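Local coordinates for UPF0234 protein XC_3703 (Xanthomonas campestris pv. campestris, PDB 5B7W), which binds the second messenger cyclic di-GMP and regulates virulence and biofilm formation, when ligand-free enhancing the binding of a LysR-type transcriptional regulator to its target genes, at residues Ile7-Lys12 with Gly125-Val130; Lys118-Ile123 with Arg129-Lys134; Asp140-Leu145 with Leu154-Phe159. One frame throughout, in Å; residues are numbered along the deposited sequence.

Interaction 1: residues Ile7-Lys12 with Gly125-Val130; sequences ISEVDK and GDKLRV
Ile7 and Lys127 lie side by side with their side chains pointing the same way, and this apolar pairing is the close-packed part of the contact. The branch methyl CG2 of Ile7 sits against the middle of the lysine chain, 3.6 Å from Lys127 CD, with CG and CE of the same lysine only slightly farther off. It gets there because it lies beside the backbone N of Ile7, anti to the carbonyl carbon, while CG1 takes the more hindered place between the two (chi1 65°). The lysine is stretched out from CB to NZ, offering the methyl a straight run of methylenes. Ile7 also packs on Gln155 and Asp157 of strand 155-160.

Past the end of the methylene chain the contact opens out. Glu9 reaches across the lysine tip, its OE2 3.4 Å from Lys127 CE but 3.8 Å from Lys127 NZ, a long salt bridge. A water eases the gap: it accepts from Lys127 NZ at 2.9 Å and can donate to Glu9 OE2 at 3.1 Å, so solvent probably helps to link the two charges. The backbones are bridged by a second water, which accepts from Ser8 N at 2.9 Å and donates to Asp126 O, also at 2.9 Å. Ser8 OG turns elsewhere, to Pro153 O, and Glu9 N is held by Gln155 OE1.

Ile7 and Lys127 are 5.2 Å apart at their CA atoms, where strands 3-7 and 127-132 run as neighbours. Beyond them the 7-12 segment departs towards helix 12-26, with Asp11 as its N-cap. The arrangement lies at the end of the first strand of domain I, an RRM-like four-stranded antiparallel sheet, where the chain passes into domain II.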
# COMPACT_ATOMS: atom_id res chain seq x y z
N ILE A 7 1.91 1.97 -11.59
CA ILE A 7 2.42 2.64 -10.40
C ILE A 7 1.83 1.96 -9.17
O ILE A 7 0.86 1.21 -9.24
CB ILE A 7 2.10 4.15 -10.39
CG1 ILE A 7 0.59 4.38 -10.31
CG2 ILE A 7 2.69 4.83 -11.61
CD1 ILE A 7 0.19 5.84 -10.27
N SER A 8 2.45 2.25 -8.03
CA SER A 8 1.97 1.81 -6.72
C SER A 8 2.18 2.99 -5.77
O SER A 8 3.24 3.12 -5.16
CB SER A 8 2.68 0.56 -6.24
OG SER A 8 2.07 0.05 -5.07
N GLU A 9 1.17 3.85 -5.67
CA GLU A 9 1.29 5.10 -4.94
C GLU A 9 0.12 5.26 -3.98
O GLU A 9 -0.97 4.73 -4.21
CB GLU A 9 1.35 6.29 -5.89
CG GLU A 9 2.58 6.31 -6.77
CD GLU A 9 2.65 7.54 -7.66
OE1 GLU A 9 1.66 8.30 -7.70
OE2 GLU A 9 3.69 7.74 -8.32
N VAL A 10 0.37 5.99 -2.91
CA VAL A 10 -0.63 6.33 -1.91
C VAL A 10 -0.65 7.84 -1.76
O VAL A 10 0.41 8.47 -1.61
CB VAL A 10 -0.34 5.66 -0.55
CG1 VAL A 10 -1.39 6.05 0.47
CG2 VAL A 10 -0.28 4.14 -0.71
N ASP A 11 -1.84 8.44 -1.82
CA ASP A 11 -1.97 9.88 -1.66
C ASP A 11 -1.48 10.29 -0.28
O ASP A 11 -1.92 9.76 0.74
CB ASP A 11 -3.42 10.30 -1.86
CG ASP A 11 -3.60 11.81 -1.81
OD1 ASP A 11 -3.87 12.34 -0.72
OD2 ASP A 11 -3.47 12.46 -2.87
N LYS A 12 -0.54 11.25 -0.25
CA LYS A 12 0.09 11.62 1.01
C LYS A 12 -0.89 12.29 1.97
O LYS A 12 -0.76 12.15 3.19
CB LYS A 12 1.29 12.53 0.76
CG LYS A 12 0.95 13.91 0.23
CD LYS A 12 2.04 14.92 0.58
CE LYS A 12 2.13 15.12 2.09
NZ LYS A 12 3.17 16.11 2.47
N GLY A 125 12.64 3.96 -12.94
CA GLY A 125 12.59 4.32 -11.53
C GLY A 125 11.78 3.29 -10.76
O GLY A 125 12.03 2.08 -10.85
N ASP A 126 10.80 3.77 -10.00
CA ASP A 126 9.91 2.91 -9.23
C ASP A 126 8.60 2.63 -9.94
O ASP A 126 7.64 2.17 -9.31
CB ASP A 126 9.65 3.53 -7.85
CG ASP A 126 9.05 4.92 -7.95
OD1 ASP A 126 9.07 5.51 -9.05
OD2 ASP A 126 8.57 5.44 -6.92
N LYS A 127 8.53 2.90 -11.24
CA LYS A 127 7.35 2.65 -12.05
C LYS A 127 7.70 1.70 -13.19
O LYS A 127 8.87 1.51 -13.54
CB LYS A 127 6.78 3.95 -12.63
CG LYS A 127 6.44 5.01 -11.59
CD LYS A 127 5.96 6.29 -12.26
CE LYS A 127 5.49 7.31 -11.23
NZ LYS A 127 4.85 8.48 -11.88
N LEU A 128 6.67 1.09 -13.77
CA LEU A 128 6.81 0.18 -14.90
C LEU A 128 6.02 0.75 -16.07
O LEU A 128 4.78 0.82 -16.00
CB LEU A 128 6.33 -1.22 -14.55
CG LEU A 128 6.52 -2.28 -15.64
CD1 LEU A 128 8.00 -2.59 -15.85
CD2 LEU A 128 5.73 -3.54 -15.33
N ARG A 129 6.71 1.16 -17.13
CA ARG A 129 6.05 1.63 -18.33
C ARG A 129 5.82 0.46 -19.28
O ARG A 129 6.75 -0.29 -19.59
CB ARG A 129 6.85 2.72 -19.03
CG ARG A 129 6.11 3.32 -20.23
CD ARG A 129 6.83 4.51 -20.82
NE ARG A 129 6.89 5.63 -19.88
CZ ARG A 129 5.85 6.40 -19.55
NH1 ARG A 129 6.01 7.39 -18.69
NH2 ARG A 129 4.65 6.18 -20.08
N VAL A 130 4.58 0.32 -19.74
CA VAL A 130 4.17 -0.77 -20.62
C VAL A 130 3.84 -0.17 -21.98
O VAL A 130 3.06 0.78 -22.07
CB VAL A 130 2.97 -1.54 -20.05
CG1 VAL A 130 2.53 -2.62 -21.01
CG2 VAL A 130 3.33 -2.13 -18.69
O HOH W 1 5.10 3.26 -8.34
O HOH W 2 2.22 8.97 -10.80

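Interaction 2: residues Lys118-Ile123 with Arg129-Lys134; sequences KVEAQI and RVTGKK
Glu120 and Thr131 face each other as an antiparallel hydrogen-bonded pair. Glu120 N gives a nearly straight bond to Thr131 O (2.6 Å, 171° at the hydrogen), and Thr131 N returns one to Glu120 O at 2.7 Å. That same carbonyl oxygen takes a third bond of the pair, from Thr131 OG1 at 3.2 Å, tilted 26° from the carbonyl plane. The hydroxyl reaches it from its position between the backbone N and the carbonyl carbon (chi1 71°), which also brings it beside Glu120 CB. Two residues on, Gln122 and Arg129 form the next such pair, with Gln122 N to Arg129 O and Arg129 N to Gln122 O both 2.9 Å.

On the other face, Val119 CB meets Val130 CG1 at 3.6 Å. Outward from there, Ala121 rests on helix 102-114, Val119 touches Ala141 of helix 135-146, and the guanidinium of Arg129 is held by Asp5 and Asn158.

At the open end of the hairpin Lys118 NZ and Lys133 NZ come within 3.8 Å, with Asp137 a weak, long partner of Lys133. Lys133 probably binds cyclic di-GMP, as in relatives, and the positive charge gathered here would suit its phosphates.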
# COMPACT_ATOMS: atom_id res chain seq x y z
N LYS A 118 1.08 -9.00 -25.97
CA LYS A 118 1.68 -8.16 -26.96
C LYS A 118 2.17 -6.82 -26.40
O LYS A 118 1.90 -5.77 -26.94
CB LYS A 118 0.67 -7.94 -28.06
CG LYS A 118 0.24 -9.19 -28.81
CD LYS A 118 -0.48 -8.83 -30.11
CE LYS A 118 -1.40 -9.91 -30.64
NZ LYS A 118 -2.61 -9.31 -31.25
N VAL A 119 2.87 -6.87 -25.29
CA VAL A 119 3.35 -5.64 -24.68
C VAL A 119 4.84 -5.76 -24.41
O VAL A 119 5.39 -6.86 -24.28
CB VAL A 119 2.59 -5.29 -23.39
CG1 VAL A 119 1.12 -5.04 -23.68
CG2 VAL A 119 2.76 -6.39 -22.35
N GLU A 120 5.49 -4.61 -24.32
CA GLU A 120 6.88 -4.51 -23.91
C GLU A 120 6.95 -3.66 -22.65
O GLU A 120 6.47 -2.52 -22.64
CB GLU A 120 7.75 -3.90 -25.02
CG GLU A 120 9.24 -4.09 -24.81
CD GLU A 120 10.06 -3.73 -26.04
OE1 GLU A 120 11.29 -3.94 -26.02
OE2 GLU A 120 9.47 -3.24 -27.03
N ALA A 121 7.52 -4.22 -21.59
CA ALA A 121 7.58 -3.57 -20.30
C ALA A 121 9.00 -3.09 -20.02
O ALA A 121 9.97 -3.79 -20.33
CB ALA A 121 7.11 -4.51 -19.18
N GLN A 122 9.12 -1.90 -19.43
CA GLN A 122 10.41 -1.33 -19.10
C GLN A 122 10.31 -0.64 -17.75
O GLN A 122 9.37 0.13 -17.51
CB GLN A 122 10.87 -0.33 -20.17
CG GLN A 122 12.13 0.43 -19.81
CD GLN A 122 12.97 0.77 -21.02
OE1 GLN A 122 12.47 1.27 -22.02
NE2 GLN A 122 14.27 0.50 -20.93
N ILE A 123 11.27 -0.91 -16.88
CA ILE A 123 11.31 -0.25 -15.58
C ILE A 123 11.86 1.16 -15.76
O ILE A 123 12.80 1.39 -16.53
CB ILE A 123 12.14 -1.07 -14.57
CG1 ILE A 123 13.64 -0.85 -14.76
CG2 ILE A 123 11.81 -2.55 -14.69
CD1 ILE A 123 14.49 -1.47 -13.67
N ARG A 129 6.71 1.16 -17.13
CA ARG A 129 6.05 1.63 -18.33
C ARG A 129 5.82 0.46 -19.28
O ARG A 129 6.75 -0.29 -19.59
CB ARG A 129 6.85 2.72 -19.03
CG ARG A 129 6.11 3.32 -20.23
CD ARG A 129 6.83 4.51 -20.82
NE ARG A 129 6.89 5.63 -19.88
CZ ARG A 129 5.85 6.40 -19.55
NH1 ARG A 129 6.01 7.39 -18.69
NH2 ARG A 129 4.65 6.18 -20.08
N VAL A 130 4.58 0.32 -19.74
CA VAL A 130 4.17 -0.77 -20.62
C VAL A 130 3.84 -0.17 -21.98
O VAL A 130 3.06 0.78 -22.07
CB VAL A 130 2.97 -1.54 -20.05
CG1 VAL A 130 2.53 -2.62 -21.01
CG2 VAL A 130 3.33 -2.13 -18.69
N THR A 131 4.44 -0.72 -23.03
CA THR A 131 4.23 -0.26 -24.40
C THR A 131 3.69 -1.40 -25.25
O THR A 131 4.12 -2.55 -25.11
CB THR A 131 5.52 0.28 -25.02
OG1 THR A 131 6.42 -0.80 -25.28
CG2 THR A 131 6.18 1.29 -24.09
N GLY A 132 2.73 -1.07 -26.12
CA GLY A 132 2.18 -2.03 -27.05
C GLY A 132 1.84 -1.34 -28.35
O GLY A 132 1.78 -0.11 -28.43
N LYS A 133 1.60 -2.15 -29.39
CA LYS A 133 1.33 -1.57 -30.70
C LYS A 133 -0.06 -0.95 -30.77
O LYS A 133 -0.27 0.02 -31.51
CB LYS A 133 1.51 -2.62 -31.82
CG LYS A 133 0.91 -4.01 -31.60
CD LYS A 133 -0.57 -4.06 -31.93
CE LYS A 133 -1.09 -5.49 -31.99
NZ LYS A 133 -2.57 -5.53 -31.83
N LYS A 134 -1.02 -1.46 -29.99
CA LYS A 134 -2.37 -0.92 -29.97
C LYS A 134 -2.88 -0.81 -28.54
O LYS A 134 -2.35 -1.43 -27.61
CB LYS A 134 -3.34 -1.79 -30.80
CG LYS A 134 -3.14 -1.67 -32.30
CD LYS A 134 -4.33 -2.22 -33.06
CE LYS A 134 -4.61 -1.41 -34.31
NZ LYS A 134 -5.80 -0.54 -34.15

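Interaction 3: residues Asp140-Leu145 with Leu154-Phe159; sequences DAIAVL and LQFDNF
Ile142 and Phe156 meet where helix 135-146 packs on strand 155-160, the second helix and last strand of a domain with RRM-like topology. The helix and strand segments run roughly antiparallel, 151° between their directions and 10.2 Å apart at the axes.

From CB, Ile142 sends out two branches. CG2 lies over one face of the Phe156 ring in a CH-pi contact, 4.1 Å from the centroid and 16° off the ring normal. CG1, on the other branch, passes Phe156 CD1 more loosely, and the tip methyl, Ile142 CD1, carries on to the edge of the Phe159 ring, 3.7 Å from Phe159 CZ. Because CG2 is anti to the backbone N and CG1 beside it (chi1 -70°), one isoleucine serves two aromatic rings, the face of the first and the rim of the second.

One helical turn along, Leu145 approaches Phe156 obliquely. Its CB stands by Phe156 CZ, while Leu145 CB also faces the methyl CD1 of Leu154 at 4.1 Å. Leu145 also packs on Leu108 and Leu112 of helix 102-114, so the two helices and the strand close over a shared apolar layer. Phe159 has Phe4 of the neighbouring strand beside it, ring against ring, and touches Arg135. The Phe156 ring is flanked at its rim as well as over its face: Leu145 CD1 lies near the ring plane, 3.7 Å from Phe156 CE1.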
# COMPACT_ATOMS: atom_id res chain seq x y z
N ASP A 140 -5.49 -5.26 -22.20
CA ASP A 140 -5.21 -6.67 -21.96
C ASP A 140 -4.13 -6.84 -20.90
O ASP A 140 -4.21 -7.74 -20.05
CB ASP A 140 -4.80 -7.37 -23.25
CG ASP A 140 -6.00 -7.81 -24.08
OD1 ASP A 140 -7.09 -7.23 -23.91
OD2 ASP A 140 -5.84 -8.75 -24.89
N ALA A 141 -3.12 -5.97 -20.92
CA ALA A 141 -2.13 -5.97 -19.84
C ALA A 141 -2.73 -5.41 -18.55
O ALA A 141 -2.51 -5.97 -17.47
CB ALA A 141 -0.90 -5.16 -20.26
N ILE A 142 -3.51 -4.33 -18.65
CA ILE A 142 -4.13 -3.74 -17.47
C ILE A 142 -5.11 -4.72 -16.83
O ILE A 142 -5.10 -4.93 -15.61
CB ILE A 142 -4.82 -2.41 -17.83
CG1 ILE A 142 -3.77 -1.34 -18.16
CG2 ILE A 142 -5.72 -1.95 -16.70
CD1 ILE A 142 -4.36 0.02 -18.47
N ALA A 143 -5.97 -5.33 -17.65
CA ALA A 143 -6.94 -6.29 -17.11
C ALA A 143 -6.24 -7.49 -16.48
O ALA A 143 -6.72 -8.04 -15.49
CB ALA A 143 -7.90 -6.74 -18.21
N VAL A 144 -5.10 -7.90 -17.05
CA VAL A 144 -4.34 -9.00 -16.46
C VAL A 144 -3.70 -8.56 -15.15
O VAL A 144 -3.75 -9.28 -14.14
CB VAL A 144 -3.29 -9.52 -17.45
CG1 VAL A 144 -2.18 -10.26 -16.72
CG2 VAL A 144 -3.94 -10.43 -18.48
N LEU A 145 -3.09 -7.37 -15.14
CA LEU A 145 -2.41 -6.90 -13.93
C LEU A 145 -3.39 -6.69 -12.78
O LEU A 145 -3.04 -6.94 -11.62
CB LEU A 145 -1.65 -5.60 -14.23
CG LEU A 145 -0.42 -5.72 -15.13
CD1 LEU A 145 0.10 -4.35 -15.52
CD2 LEU A 145 0.67 -6.54 -14.45
N LEU A 154 -1.89 -1.86 -7.41
CA LEU A 154 -1.46 -1.31 -8.69
C LEU A 154 -2.47 -0.27 -9.18
O LEU A 154 -3.68 -0.52 -9.15
CB LEU A 154 -1.29 -2.41 -9.74
CG LEU A 154 -0.25 -3.49 -9.46
CD1 LEU A 154 -0.15 -4.45 -10.63
CD2 LEU A 154 1.11 -2.87 -9.15
N GLN A 155 -1.96 0.87 -9.61
CA GLN A 155 -2.74 1.86 -10.35
C GLN A 155 -2.08 2.10 -11.70
O GLN A 155 -0.95 1.67 -11.95
CB GLN A 155 -2.87 3.17 -9.56
CG GLN A 155 -3.37 3.01 -8.14
CD GLN A 155 -2.24 2.85 -7.15
OE1 GLN A 155 -1.29 3.63 -7.15
NE2 GLN A 155 -2.34 1.84 -6.30
N PHE A 156 -2.80 2.79 -12.58
CA PHE A 156 -2.33 3.00 -13.94
C PHE A 156 -2.66 4.42 -14.37
O PHE A 156 -3.80 4.87 -14.21
CB PHE A 156 -2.98 1.99 -14.90
CG PHE A 156 -2.99 0.58 -14.37
CD1 PHE A 156 -1.91 -0.27 -14.60
CD2 PHE A 156 -4.06 0.10 -13.64
CE1 PHE A 156 -1.91 -1.56 -14.12
CE2 PHE A 156 -4.06 -1.19 -13.15
CZ PHE A 156 -2.99 -2.02 -13.39
N ASP A 157 -1.66 5.12 -14.91
CA ASP A 157 -1.83 6.51 -15.32
C ASP A 157 -0.81 6.82 -16.40
O ASP A 157 -0.14 5.93 -16.93
CB ASP A 157 -1.69 7.45 -14.11
CG ASP A 157 -0.27 7.51 -13.57
OD1 ASP A 157 0.53 6.59 -13.84
OD2 ASP A 157 0.05 8.49 -12.87
N ASN A 158 -0.68 8.11 -16.73
CA ASN A 158 0.31 8.61 -17.68
C ASN A 158 0.18 7.91 -19.03
O ASN A 158 1.17 7.48 -19.64
CB ASN A 158 1.72 8.48 -17.12
CG ASN A 158 2.71 9.39 -17.82
OD1 ASN A 158 3.88 9.05 -17.99
ND2 ASN A 158 2.25 10.57 -18.23
N PHE A 159 -1.06 7.79 -19.51
CA PHE A 159 -1.33 7.19 -20.81
C PHE A 159 -0.86 8.14 -21.91
O PHE A 159 -1.42 9.23 -22.08
CB PHE A 159 -2.82 6.89 -20.95
CG PHE A 159 -3.30 5.76 -20.08
CD1 PHE A 159 -3.44 5.93 -18.71
CD2 PHE A 159 -3.61 4.53 -20.63
CE1 PHE A 159 -3.88 4.89 -17.91
CE2 PHE A 159 -4.06 3.48 -19.84
CZ PHE A 159 -4.19 3.67 -18.47

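All three contacts belong to the same antiparallel sheet of domain I and its helical cover. Interactions 1 and 2 share Arg129 and Val130 on strand 127-132, and their centres are 16 Å apart; Leu128 CD1 of the first packs 3.9 Å from Ala121 CB of the second. The centre of interaction 3 is about 11 Å from the centres of the other two. Arg129 NH1 joins it to both through Asn158 OD1 at 2.8 Å, and Ile7 O meets Gln155 N at 2.9 Å. The residues that probably bind cyclic di-GMP, as in relatives, lie nearest interactions 2 and 3: Lys133 is in interaction 2, and the side chain of Phe159 is about 4 Å from that of Arg135. Interaction 1 is away from them.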